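Local atomic coordinates of putative cell surface hydrolase (Lactobacillus plantarum, PDB entry 3LP5), a protein that is of unknown substrate but probably acts as a cell-surface hydrolase of the alpha/beta-hydrolase family. Residues T174-S179 and P184-N189; S136-E141 and Y193-Q198; T86-L91 and N98-L103; T41-T44 and I48-S51. All coordinates share one frame; numbering follows the deposited sequence.

Contact 1 of 4, residues T174-S179 and P184-N189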
loop_
_atom_site.group_PDB
_atom_site.type_symbol
_atom_site.label_atom_id
_atom_site.label_comp_id
_atom_site.label_asym_id
_atom_site.label_seq_id
_atom_site.Cartn_x
_atom_site.Cartn_y
_atom_site.Cartn_z
ATOM N N THR A 174 -7.927 15.503 -2.966
ATOM C CA THR A 174 -9.105 15.978 -3.717
ATOM C C THR A 174 -8.766 16.536 -5.102
ATOM O O THR A 174 -9.625 17.031 -5.793
ATOM C CB THR A 174 -10.000 16.925 -2.896
ATOM O OG1 THR A 174 -9.191 17.954 -2.297
ATOM C CG2 THR A 174 -10.768 16.115 -1.792
ATOM N N GLU A 175 -7.523 16.374 -5.521
ATOM C CA GLU A 175 -7.034 16.837 -6.817
ATOM C C GLU A 175 -7.658 16.015 -7.948
ATOM O O GLU A 175 -7.644 14.794 -7.898
ATOM C CB GLU A 175 -5.492 16.735 -6.805
ATOM C CG GLU A 175 -4.829 17.477 -5.559
ATOM C CD GLU A 175 -5.028 16.740 -4.222
ATOM O OE1 GLU A 175 -4.589 15.583 -4.120
ATOM O OE2 GLU A 175 -5.615 17.320 -3.252
ATOM N N ASN A 176 -8.250 16.665 -8.951
ATOM C CA ASN A 176 -8.938 15.920 -10.021
ATOM C C ASN A 176 -8.419 16.324 -11.413
ATOM O O ASN A 176 -9.188 16.543 -12.356
ATOM C CB ASN A 176 -10.475 16.053 -9.891
ATOM C CG ASN A 176 -11.262 14.933 -10.652
ATOM O OD1 ASN A 176 -12.004 15.231 -11.592
ATOM N ND2 ASN A 176 -11.093 13.678 -10.261
ATOM N N TYR A 177 -7.098 16.447 -11.499
ATOM C CA TYR A 177 -6.394 16.653 -12.757
ATOM C C TYR A 177 -5.319 15.559 -12.880
ATOM O O TYR A 177 -5.038 14.851 -11.891
ATOM C CB TYR A 177 -5.759 18.069 -12.814
ATOM C CG TYR A 177 -4.749 18.408 -11.704
ATOM C CD1 TYR A 177 -5.188 18.856 -10.433
ATOM C CD2 TYR A 177 -3.349 18.332 -11.931
ATOM C CE1 TYR A 177 -4.254 19.191 -9.380
ATOM C CE2 TYR A 177 -2.392 18.672 -10.891
ATOM C CZ TYR A 177 -2.856 19.092 -9.606
ATOM O OH TYR A 177 -1.950 19.435 -8.563
ATOM N N THR A 178 -4.702 15.475 -14.065
ATOM C CA THR A 178 -3.661 14.466 -14.426
ATOM C C THR A 178 -2.225 14.995 -14.596
ATOM O O THR A 178 -1.280 14.195 -14.719
ATOM C CB THR A 178 -3.999 13.753 -15.774
ATOM O OG1 THR A 178 -4.646 14.682 -16.671
ATOM C CG2 THR A 178 -4.882 12.518 -15.529
ATOM N N SER A 179 -2.070 16.326 -14.611
ATOM C CA SER A 179 -0.775 16.947 -14.858
ATOM C C SER A 179 0.229 16.244 -14.020
ATOM O O SER A 179 0.005 15.990 -12.837
ATOM C CB SER A 179 -0.742 18.424 -14.471
ATOM O OG SER A 179 -0.189 18.597 -13.162
ATOM N N PRO A 184 -6.201 11.478 -10.699
ATOM C CA PRO A 184 -7.432 12.187 -10.350
ATOM C C PRO A 184 -8.180 11.514 -9.234
ATOM O O PRO A 184 -8.190 10.261 -9.116
ATOM C CB PRO A 184 -8.256 12.158 -11.627
ATOM C CG PRO A 184 -7.597 11.308 -12.532
ATOM C CD PRO A 184 -6.249 10.904 -12.049
ATOM N N TYR A 185 -8.809 12.346 -8.428
ATOM C CA TYR A 185 -9.665 11.881 -7.367
ATOM C C TYR A 185 -10.698 10.864 -7.880
ATOM O O TYR A 185 -10.913 9.858 -7.236
ATOM C CB TYR A 185 -10.348 13.057 -6.657
ATOM C CG TYR A 185 -11.401 12.524 -5.750
ATOM C CD1 TYR A 185 -11.039 11.868 -4.567
ATOM C CD2 TYR A 185 -12.751 12.535 -6.134
ATOM C CE1 TYR A 185 -12.005 11.328 -3.708
ATOM C CE2 TYR A 185 -13.735 11.954 -5.302
ATOM C CZ TYR A 185 -13.345 11.364 -4.086
ATOM O OH TYR A 185 -14.261 10.793 -3.253
ATOM N N ASN A 186 -11.297 11.098 -9.056
ATOM C CA ASN A 186 -12.311 10.166 -9.623
ATOM C C ASN A 186 -11.777 8.768 -9.851
ATOM O O ASN A 186 -12.503 7.793 -9.672
ATOM C CB ASN A 186 -12.946 10.702 -10.920
ATOM C CG ASN A 186 -13.873 11.898 -10.667
ATOM O OD1 ASN A 186 -14.237 12.178 -9.539
ATOM N ND2 ASN A 186 -14.248 12.592 -11.708
ATOM N N SER A 187 -10.502 8.646 -10.198
ATOM C CA SER A 187 -9.865 7.327 -10.354
ATOM C C SER A 187 -9.571 6.636 -8.981
ATOM O O SER A 187 -9.914 5.504 -8.778
ATOM C CB SER A 187 -8.568 7.500 -11.186
ATOM O OG SER A 187 -7.798 6.300 -11.198
ATOM N N VAL A 188 -8.969 7.343 -8.029
ATOM C CA VAL A 188 -8.724 6.788 -6.673
ATOM C C VAL A 188 -10.036 6.311 -6.065
ATOM O O VAL A 188 -10.066 5.296 -5.408
ATOM C CB VAL A 188 -8.086 7.836 -5.768
ATOM C CG1 VAL A 188 -7.776 7.253 -4.345
ATOM C CG2 VAL A 188 -6.794 8.303 -6.408
ATOM N N ASN A 189 -11.117 7.045 -6.325
ATOM C CA ASN A 189 -12.413 6.734 -5.754
ATOM C C ASN A 189 -13.018 5.396 -6.249
ATOM O O ASN A 189 -13.879 4.858 -5.590
ATOM C CB ASN A 189 -13.386 7.878 -6.049
ATOM C CG ASN A 189 -14.623 7.818 -5.172
ATOM O OD1 ASN A 189 -14.537 7.650 -3.946
ATOM N ND2 ASN A 189 -15.781 7.920 -5.790
#

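Contact 2 of 4, residues S136-E141 and Y193-Q198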
loop_
_atom_site.group_PDB
_atom_site.type_symbol
_atom_site.label_atom_id
_atom_site.label_comp_id
_atom_site.label_asym_id
_atom_site.label_seq_id
_atom_site.Cartn_x
_atom_site.Cartn_y
_atom_site.Cartn_z
ATOM N N SER A 136 -4.042 5.547 -4.755
ATOM C CA SER A 136 -3.817 4.486 -5.743
ATOM C C SER A 136 -4.832 4.668 -6.858
ATOM O O SER A 136 -6.035 4.770 -6.594
ATOM C CB SER A 136 -3.944 3.110 -5.097
ATOM O OG SER A 136 -2.908 2.904 -4.115
ATOM N N PRO A 137 -4.358 4.745 -8.118
ATOM C CA PRO A 137 -5.242 5.020 -9.209
ATOM C C PRO A 137 -6.037 3.800 -9.729
ATOM O O PRO A 137 -5.722 3.232 -10.795
ATOM C CB PRO A 137 -4.293 5.602 -10.261
ATOM C CG PRO A 137 -2.999 4.872 -10.041
ATOM C CD PRO A 137 -2.936 4.647 -8.556
ATOM N N TYR A 138 -7.116 3.442 -9.022
ATOM C CA TYR A 138 -7.890 2.236 -9.377
ATOM C C TYR A 138 -8.495 2.242 -10.777
ATOM O O TYR A 138 -8.768 1.175 -11.296
ATOM C CB TYR A 138 -8.965 1.974 -8.320
ATOM C CG TYR A 138 -8.338 1.580 -6.969
ATOM C CD1 TYR A 138 -7.896 0.279 -6.756
ATOM C CD2 TYR A 138 -8.180 2.518 -5.947
ATOM C CE1 TYR A 138 -7.295 -0.093 -5.540
ATOM C CE2 TYR A 138 -7.622 2.139 -4.665
ATOM C CZ TYR A 138 -7.134 0.854 -4.523
ATOM O OH TYR A 138 -6.559 0.479 -3.300
ATOM N N ASN A 139 -8.730 3.439 -11.346
ATOM C CA ASN A 139 -9.158 3.589 -12.686
ATOM C C ASN A 139 -8.102 4.302 -13.546
ATOM O O ASN A 139 -8.438 5.002 -14.490
ATOM C CB ASN A 139 -10.503 4.339 -12.773
ATOM C CG ASN A 139 -11.235 4.016 -14.049
ATOM O OD1 ASN A 139 -11.155 2.882 -14.543
ATOM N ND2 ASN A 139 -11.986 4.972 -14.573
ATOM N N MET A 140 -6.840 4.112 -13.199
ATOM C CA MET A 140 -5.714 4.620 -14.005
ATOM C C MET A 140 -5.805 6.141 -14.125
ATOM O O MET A 140 -6.048 6.818 -13.104
ATOM C CB MET A 140 -5.624 3.887 -15.362
ATOM C CG MET A 140 -5.149 2.433 -15.261
ATOM S SD MET A 140 -3.387 1.926 -14.789
ATOM C CE MET A 140 -3.340 2.179 -13.085
ATOM N N GLU A 141 -5.631 6.678 -15.330
ATOM C CA GLU A 141 -5.505 8.122 -15.509
ATOM C C GLU A 141 -6.889 8.740 -15.881
ATOM O O GLU A 141 -7.005 9.955 -16.021
ATOM C CB GLU A 141 -4.487 8.430 -16.623
ATOM C CG GLU A 141 -5.155 8.265 -18.023
ATOM C CD GLU A 141 -4.222 8.516 -19.236
ATOM O OE1 GLU A 141 -4.672 9.224 -20.206
ATOM O OE2 GLU A 141 -3.051 8.000 -19.224
ATOM N N TYR A 193 -15.496 0.479 -5.141
ATOM C CA TYR A 193 -16.188 -0.601 -5.878
ATOM C C TYR A 193 -15.514 -1.960 -5.759
ATOM O O TYR A 193 -16.179 -2.998 -5.848
ATOM C CB TYR A 193 -16.362 -0.257 -7.392
ATOM C CG TYR A 193 -16.944 1.106 -7.619
ATOM C CD1 TYR A 193 -18.159 1.463 -7.040
ATOM C CD2 TYR A 193 -16.254 2.056 -8.368
ATOM C CE1 TYR A 193 -18.686 2.726 -7.211
ATOM C CE2 TYR A 193 -16.785 3.316 -8.570
ATOM C CZ TYR A 193 -17.998 3.643 -7.977
ATOM O OH TYR A 193 -18.533 4.904 -8.142
ATOM N N ILE A 194 -14.218 -1.951 -5.573
ATOM C CA ILE A 194 -13.441 -3.156 -5.351
ATOM C C ILE A 194 -13.658 -3.651 -3.914
ATOM O O ILE A 194 -13.966 -4.815 -3.676
ATOM C CB ILE A 194 -11.977 -2.889 -5.637
ATOM C CG1 ILE A 194 -11.787 -2.721 -7.154
ATOM C CG2 ILE A 194 -11.101 -4.137 -5.273
ATOM C CD1 ILE A 194 -10.665 -1.749 -7.519
ATOM N N PHE A 195 -13.577 -2.760 -2.952
ATOM C CA PHE A 195 -13.454 -3.180 -1.552
ATOM C C PHE A 195 -14.769 -3.296 -0.779
ATOM O O PHE A 195 -14.873 -4.213 0.017
ATOM C CB PHE A 195 -12.474 -2.282 -0.813
ATOM C CG PHE A 195 -11.057 -2.450 -1.298
ATOM C CD1 PHE A 195 -10.387 -3.652 -1.114
ATOM C CD2 PHE A 195 -10.403 -1.425 -1.948
ATOM C CE1 PHE A 195 -9.063 -3.817 -1.561
ATOM C CE2 PHE A 195 -9.081 -1.586 -2.389
ATOM C CZ PHE A 195 -8.424 -2.793 -2.180
ATOM N N GLN A 196 -15.768 -2.428 -1.021
ATOM C CA GLN A 196 -16.893 -2.357 -0.100
ATOM C C GLN A 196 -17.652 -3.696 -0.237
ATOM O O GLN A 196 -17.893 -4.208 -1.348
ATOM C CB GLN A 196 -17.883 -1.187 -0.401
ATOM C CG GLN A 196 -17.326 0.220 -0.225
ATOM C CD GLN A 196 -18.369 1.377 -0.516
ATOM O OE1 GLN A 196 -19.034 1.510 -1.652
ATOM N NE2 GLN A 196 -18.496 2.222 0.493
ATOM N N ASP A 197 -18.019 -4.264 0.894
ATOM C CA ASP A 197 -18.669 -5.603 0.877
ATOM C C ASP A 197 -17.835 -6.786 0.340
ATOM O O ASP A 197 -18.366 -7.876 0.181
ATOM C CB ASP A 197 -20.055 -5.544 0.244
ATOM C CG ASP A 197 -21.122 -4.966 1.240
ATOM O OD1 ASP A 197 -20.767 -4.161 2.125
ATOM O OD2 ASP A 197 -22.316 -5.339 1.173
ATOM N N GLN A 198 -16.557 -6.573 0.078
ATOM C CA GLN A 198 -15.640 -7.689 -0.174
ATOM C C GLN A 198 -14.720 -7.907 0.993
ATOM O O GLN A 198 -14.134 -8.975 1.067
ATOM C CB GLN A 198 -14.774 -7.516 -1.442
ATOM C CG GLN A 198 -15.560 -7.586 -2.709
ATOM C CD GLN A 198 -16.442 -8.882 -2.823
ATOM O OE1 GLN A 198 -16.041 -9.975 -2.429
ATOM N NE2 GLN A 198 -17.641 -8.723 -3.362
#

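Contact 3 of 4, residues T86-L91 and N98-L103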
loop_
_atom_site.group_PDB
_atom_site.type_symbol
_atom_site.label_atom_id
_atom_site.label_comp_id
_atom_site.label_asym_id
_atom_site.label_seq_id
_atom_site.Cartn_x
_atom_site.Cartn_y
_atom_site.Cartn_z
ATOM N N THR A 86 6.548 -13.239 -6.253
ATOM C CA THR A 86 7.889 -13.831 -6.183
ATOM C C THR A 86 8.631 -13.406 -4.918
ATOM O O THR A 86 9.252 -14.203 -4.299
ATOM C CB THR A 86 8.733 -13.443 -7.436
ATOM O OG1 THR A 86 8.016 -13.901 -8.577
ATOM C CG2 THR A 86 10.141 -14.099 -7.429
ATOM N N ALA A 87 8.571 -12.124 -4.544
ATOM C CA ALA A 87 9.307 -11.655 -3.422
ATOM C C ALA A 87 8.616 -12.170 -2.146
ATOM O O ALA A 87 9.252 -12.608 -1.206
ATOM C CB ALA A 87 9.383 -10.088 -3.428
ATOM N N PHE A 88 7.301 -12.158 -2.144
ATOM C CA PHE A 88 6.561 -12.587 -0.971
ATOM C C PHE A 88 6.906 -14.044 -0.696
ATOM O O PHE A 88 7.175 -14.425 0.425
ATOM C CB PHE A 88 5.054 -12.417 -1.231
ATOM C CG PHE A 88 4.206 -12.671 -0.041
ATOM C CD1 PHE A 88 4.049 -11.672 0.931
ATOM C CD2 PHE A 88 3.548 -13.880 0.104
ATOM C CE1 PHE A 88 3.219 -11.862 2.056
ATOM C CE2 PHE A 88 2.742 -14.115 1.244
ATOM C CZ PHE A 88 2.573 -13.083 2.227
ATOM N N LYS A 89 6.914 -14.877 -1.737
ATOM C CA LYS A 89 7.253 -16.284 -1.509
ATOM C C LYS A 89 8.659 -16.476 -1.025
ATOM O O LYS A 89 8.876 -17.300 -0.179
ATOM C CB LYS A 89 6.943 -17.177 -2.715
ATOM C CG LYS A 89 5.444 -17.306 -2.895
ATOM C CD LYS A 89 5.123 -18.445 -3.790
ATOM C CE LYS A 89 5.674 -18.174 -5.146
ATOM N NZ LYS A 89 5.071 -19.098 -6.135
ATOM N N ALA A 90 9.599 -15.678 -1.513
ATOM C CA ALA A 90 10.976 -15.773 -1.019
ATOM C C ALA A 90 11.029 -15.429 0.465
ATOM O O ALA A 90 11.755 -16.047 1.228
ATOM C CB ALA A 90 11.899 -14.849 -1.818
ATOM N N LEU A 91 10.220 -14.455 0.882
ATOM C CA LEU A 91 10.197 -14.052 2.289
ATOM C C LEU A 91 9.560 -15.105 3.220
ATOM O O LEU A 91 10.034 -15.372 4.307
ATOM C CB LEU A 91 9.459 -12.727 2.406
ATOM C CG LEU A 91 10.205 -11.506 1.882
ATOM C CD1 LEU A 91 9.134 -10.378 1.698
ATOM C CD2 LEU A 91 11.325 -11.110 2.876
ATOM N N ASN A 98 3.023 -15.528 10.117
ATOM C CA ASN A 98 1.775 -15.967 9.502
ATOM C C ASN A 98 0.711 -14.891 9.415
ATOM O O ASN A 98 -0.415 -15.176 9.066
ATOM C CB ASN A 98 1.266 -17.306 10.059
ATOM C CG ASN A 98 0.768 -17.178 11.472
ATOM O OD1 ASN A 98 0.764 -16.079 12.049
ATOM N ND2 ASN A 98 0.342 -18.292 12.054
ATOM N N HIS A 99 1.107 -13.663 9.703
ATOM C CA HIS A 99 0.232 -12.486 9.703
ATOM C C HIS A 99 1.119 -11.339 9.183
ATOM O O HIS A 99 2.336 -11.345 9.476
ATOM C CB HIS A 99 -0.283 -12.150 11.143
ATOM C CG HIS A 99 -1.474 -12.962 11.570
ATOM N ND1 HIS A 99 -1.362 -14.136 12.301
ATOM C CD2 HIS A 99 -2.807 -12.770 11.375
ATOM C CE1 HIS A 99 -2.572 -14.631 12.529
ATOM N NE2 HIS A 99 -3.466 -13.817 11.984
ATOM N N PHE A 100 0.559 -10.406 8.391
ATOM C CA PHE A 100 1.324 -9.219 7.983
ATOM C C PHE A 100 0.384 -8.032 7.705
ATOM O O PHE A 100 -0.851 -8.181 7.657
ATOM C CB PHE A 100 2.222 -9.511 6.737
ATOM C CG PHE A 100 1.443 -9.760 5.476
ATOM C CD1 PHE A 100 1.341 -8.801 4.520
ATOM C CD2 PHE A 100 0.797 -10.993 5.269
ATOM C CE1 PHE A 100 0.627 -9.012 3.327
ATOM C CE2 PHE A 100 0.034 -11.230 4.075
ATOM C CZ PHE A 100 -0.046 -10.251 3.102
ATOM N N TYR A 101 0.964 -6.840 7.631
ATOM C CA TYR A 101 0.265 -5.656 7.183
ATOM C C TYR A 101 0.898 -5.142 5.878
ATOM O O TYR A 101 2.109 -5.296 5.606
ATOM C CB TYR A 101 0.321 -4.557 8.240
ATOM C CG TYR A 101 0.153 -5.088 9.640
ATOM C CD1 TYR A 101 -1.103 -5.256 10.160
ATOM C CD2 TYR A 101 1.251 -5.532 10.385
ATOM C CE1 TYR A 101 -1.298 -5.743 11.406
ATOM C CE2 TYR A 101 1.073 -6.054 11.670
ATOM C CZ TYR A 101 -0.220 -6.149 12.172
ATOM O OH TYR A 101 -0.487 -6.637 13.441
ATOM N N ALA A 102 0.079 -4.475 5.096
ATOM C CA ALA A 102 0.546 -4.026 3.792
ATOM C C ALA A 102 0.310 -2.541 3.618
ATOM O O ALA A 102 -0.754 -2.036 3.991
ATOM C CB ALA A 102 -0.173 -4.830 2.708
ATOM N N LEU A 103 1.328 -1.836 3.070
ATOM C CA LEU A 103 1.194 -0.464 2.669
ATOM C C LEU A 103 1.501 -0.396 1.176
ATOM O O LEU A 103 2.565 -0.861 0.740
ATOM C CB LEU A 103 2.170 0.451 3.416
ATOM C CG LEU A 103 2.138 1.935 3.037
ATOM C CD1 LEU A 103 0.909 2.659 3.492
ATOM C CD2 LEU A 103 3.333 2.748 3.579
#

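Contact 4 of 4, residues T41-T44 and I48-S51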
loop_
_atom_site.group_PDB
_atom_site.type_symbol
_atom_site.label_atom_id
_atom_site.label_comp_id
_atom_site.label_asym_id
_atom_site.label_seq_id
_atom_site.Cartn_x
_atom_site.Cartn_y
_atom_site.Cartn_z
ATOM N N THR A 41 14.595 -5.483 -4.078
ATOM C CA THR A 41 14.315 -4.963 -5.393
ATOM C C THR A 41 14.233 -6.137 -6.347
ATOM O O THR A 41 15.239 -6.867 -6.556
ATOM C CB THR A 41 15.443 -4.034 -5.875
ATOM O OG1 THR A 41 15.554 -2.988 -4.927
ATOM C CG2 THR A 41 15.042 -3.349 -7.211
ATOM N N VAL A 42 13.049 -6.362 -6.900
ATOM C CA VAL A 42 12.892 -7.486 -7.827
ATOM C C VAL A 42 13.320 -7.030 -9.187
ATOM O O VAL A 42 12.736 -6.066 -9.718
ATOM C CB VAL A 42 11.429 -8.003 -7.906
ATOM C CG1 VAL A 42 11.352 -9.318 -8.691
ATOM C CG2 VAL A 42 10.890 -8.200 -6.493
ATOM N N GLN A 43 14.257 -7.776 -9.776
ATOM C CA GLN A 43 14.788 -7.533 -11.147
ATOM C C GLN A 43 13.849 -7.967 -12.259
ATOM O O GLN A 43 12.905 -8.724 -12.026
ATOM C CB GLN A 43 16.157 -8.232 -11.322
ATOM C CG GLN A 43 17.150 -7.932 -10.204
ATOM C CD GLN A 43 17.322 -6.438 -9.960
ATOM O OE1 GLN A 43 17.019 -5.918 -8.857
ATOM N NE2 GLN A 43 17.730 -5.734 -10.985
ATOM N N THR A 44 14.093 -7.507 -13.476
ATOM C CA THR A 44 13.107 -7.743 -14.517
ATOM C C THR A 44 13.032 -9.206 -14.986
ATOM O O THR A 44 12.106 -9.572 -15.733
ATOM C CB THR A 44 13.323 -6.837 -15.724
ATOM O OG1 THR A 44 14.589 -7.153 -16.279
ATOM C CG2 THR A 44 13.259 -5.345 -15.329
ATOM N N ILE A 48 16.144 -11.326 -7.197
ATOM C CA ILE A 48 15.920 -10.336 -6.144
ATOM C C ILE A 48 17.238 -9.819 -5.644
ATOM O O ILE A 48 18.174 -10.615 -5.334
ATOM C CB ILE A 48 15.116 -10.927 -4.984
ATOM C CG1 ILE A 48 13.770 -11.495 -5.495
ATOM C CG2 ILE A 48 14.927 -9.907 -3.862
ATOM C CD1 ILE A 48 12.942 -12.135 -4.373
ATOM N N LYS A 49 17.359 -8.510 -5.577
ATOM C CA LYS A 49 18.474 -7.898 -4.832
ATOM C C LYS A 49 18.028 -7.474 -3.435
ATOM O O LYS A 49 16.912 -6.994 -3.292
ATOM C CB LYS A 49 18.993 -6.697 -5.612
ATOM C CG LYS A 49 19.753 -7.180 -6.856
ATOM C CD LYS A 49 20.451 -6.054 -7.574
ATOM C CE LYS A 49 21.527 -6.637 -8.488
ATOM N NZ LYS A 49 22.804 -5.815 -8.331
ATOM N N TYR A 50 18.901 -7.607 -2.431
ATOM C CA TYR A 50 18.541 -7.306 -1.010
ATOM C C TYR A 50 19.422 -6.261 -0.393
ATOM O O TYR A 50 20.613 -6.216 -0.660
ATOM C CB TYR A 50 18.713 -8.532 -0.160
ATOM C CG TYR A 50 17.814 -9.683 -0.537
ATOM C CD1 TYR A 50 16.663 -9.917 0.146
ATOM C CD2 TYR A 50 18.154 -10.544 -1.544
ATOM C CE1 TYR A 50 15.852 -11.001 -0.152
ATOM C CE2 TYR A 50 17.330 -11.644 -1.866
ATOM C CZ TYR A 50 16.186 -11.847 -1.151
ATOM O OH TYR A 50 15.343 -12.903 -1.454
ATOM N N SER A 51 18.831 -5.432 0.439
ATOM C CA SER A 51 19.512 -4.379 1.143
ATOM C C SER A 51 18.956 -4.420 2.588
ATOM O O SER A 51 17.765 -4.744 2.781
ATOM C CB SER A 51 19.117 -3.068 0.447
ATOM O OG SER A 51 20.121 -2.105 0.633
HETATM O O HOH W 1 17.038 -3.869 -2.657
#

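Contact 1 of 4, residues T174-S179 and P184-N189
N176 lays its side chain over the first turn of the short helix 185-188, crossing the side chain of N186 at about a right angle. The two amides sit near each other, CG of N176 being 4.0 Å from CG of N186, with their planes turned 61° apart. CG of N176 stands anti to its backbone N (chi1 -160°), and this swings the amide back toward the helix although the bond to CB does not itself point there. The amide of N186 is itself tied down, its ND2 bonding to T143 O in the loop after strand 127-134.

One backbone bond joins the segments. Y185 N gives its hydrogen to E175 O across 2.8 Å, at a bent N-H...O angle of 140°. The same oxygen lies 3.6 Å from P184 CA in a CA-H...O contact, so one oxygen meets both P184 CA and the N-H of the peptide that follows it. P184 is the N-cap residue, and its ring rests lightly on T178, with CD 4.1 Å from CG2. Y185 turns its CB in toward E175 O at 3.4 Å, while its ring leads off to the surface.

The carboxylate of E175 faces the other way, where OE2 takes G209 N and OE1 takes N211 N. The loop after strand 167-172 is therefore pinned to the loop after strand 201-206 by a side chain and to helix 185-188 by the adjoining carbonyl. Chemically, an N-H of the helix's first turn, which the helix itself cannot pair, finds its acceptor in an outside backbone oxygen.

Contact 2 of 4, residues S136-E141 and Y193-Q198
Y138 OH is held by T133 OG1 through a hydrogen bond and meets the rim of the F195 ring, 3.4 Å from CE2 and near that ring's plane. Here the loop after strand 127-134 of an alpha/beta-hydrolase fold, bent by a type I turn from P137 to M140, packs against the end of helix 191-195. M140 N closes the turn on P137 O at 2.8 Å.

Y138 carries its whole side of the contact. With CG anti to the carbonyl carbon (chi1 -67°), its ring lies alongside both I194 and F195: CD1 meets the CD1 methyl of I194 at 3.5 Å, and CZ comes to 3.8 Å from CE2 of F195. The aromatic planes are nearly perpendicular, at 86°, in an oblique approach. L110 of helix 107-118 also touches Y138, and T113 of the same helix touches F195, making this a buried, largely apolar junction in which the phenol oxygen is paired with T133. Replacing Y138 by an alanine would probably open a gap beside I194 and F195 and leave T133 OG1 without its phenolic mate. Within the helix, I194 CG2 sits over the centre of the F195 ring, 4.1 Å above its plane.

Contact 3 of 4, residues T86-L91 and N98-L103
F88 and F100 point at each other from a helix and a strand, and their rings make up all of this contact. The tight spot is where the far end of F88 meets the face of F100: CE1 of F88 stands 3.7 Å above that plane, offset toward the rim, and CZ of F88 comes to 3.6 Å from CE2 of F100. The centroids are 5.1 Å apart and the planes lie 56° to each other, an oblique meeting of rings. F88 has CG anti to its backbone N (chi1 -173°), which extends the ring away from the helix toward the sheet. F100 keeps its CG between N and the carbonyl carbon (chi1 68°), turning a face to the helix.

The packing closes the beta-alpha-beta crossover in which helix 74-92 runs from strand 62-67 to strand 99-105, lying over the sheet of the alpha/beta-hydrolase fold. I8 of the neighbouring strand touches both rings, and F115 and V126 add to the apolar surroundings of F88. Were F100 a serine, the end of F88 would probably lose the flat surface beneath it and be set freer to turn, with a gap opened beside I8.

Beyond the two rings the segments make no direct contact. K89 runs out to the surface from the helix, where its NZ makes at most a long, weak ion pair with E122. At the beginning of the strand the partly exposed H99 gives its ND1 hydrogen to N98 OD1 at 2.9 Å, with the donor lying above the amide's carbonyl plane.

Contact 4 of 4, residues T41-T44 and I48-S51
T41 and K49 form a hydrogen-bonded antiparallel pair, each using its own N-H and C=O on the other. T41 N gives to K49 O at 2.9 Å with an almost straight bond (169°), the donor lying in the carbonyl plane. K49 N returns the favour to T41 O, also at 2.9 Å.

Both carbonyl oxygens have a second neighbour. A water donates to K49 O from 3.2 Å and is also hydrogen-bonded to T41 OG1 at 2.9 Å, so the threonine hydroxyl reaches the opposite strand through this water. With chi1 at -59°, OG1 stands beside its own backbone N, within reach of the water. T41 O meets I48 CA in a CA-H...O contact of 3.6 Å.

V42 and I48 follow as a non-hydrogen-bonded pair. The backbone of V42 is turned to the other neighbour, bonding with G66 and A68, while its side chain comes only loosely to I48, CG2 to CG1 being 4.5 Å; both side chains also touch helix 74-92. On the T41 and K49 face, Q43 bends at chi2 and lays its end obliquely against the aliphatic part of K49, with CD 4.0 Å from the lysine CG. Beyond the pair, S51 bonds through its backbone to K39. Together these make a beta hairpin of strands 37-42 and 48-52, whose second strand forms one outer edge of the alpha/beta-hydrolase sheet.

Overall arrangement
The contacts fall into two groups. Contacts 1 and 2 touch: S187 OG probably bonds to M140 O at 2.6 Å, fastening helix 185-188 to the turn that carries Y138. Contacts 3 and 4 touch as well, with I48 CD1 3.8 Å from A87 CA, so the hairpin packs on the helix that carries F88. The two groups do not touch each other: the centres of contacts 1 and 4 lie about 31 Å apart, and the closest approach between groups is about 8 Å, between the nearest atoms of contacts 2 and 3. Strand 99-105 of contact 3 leads into a probable nucleophile elbow, near which Y138 lies. A sodium ion is about 9 Å from the V42 side chain.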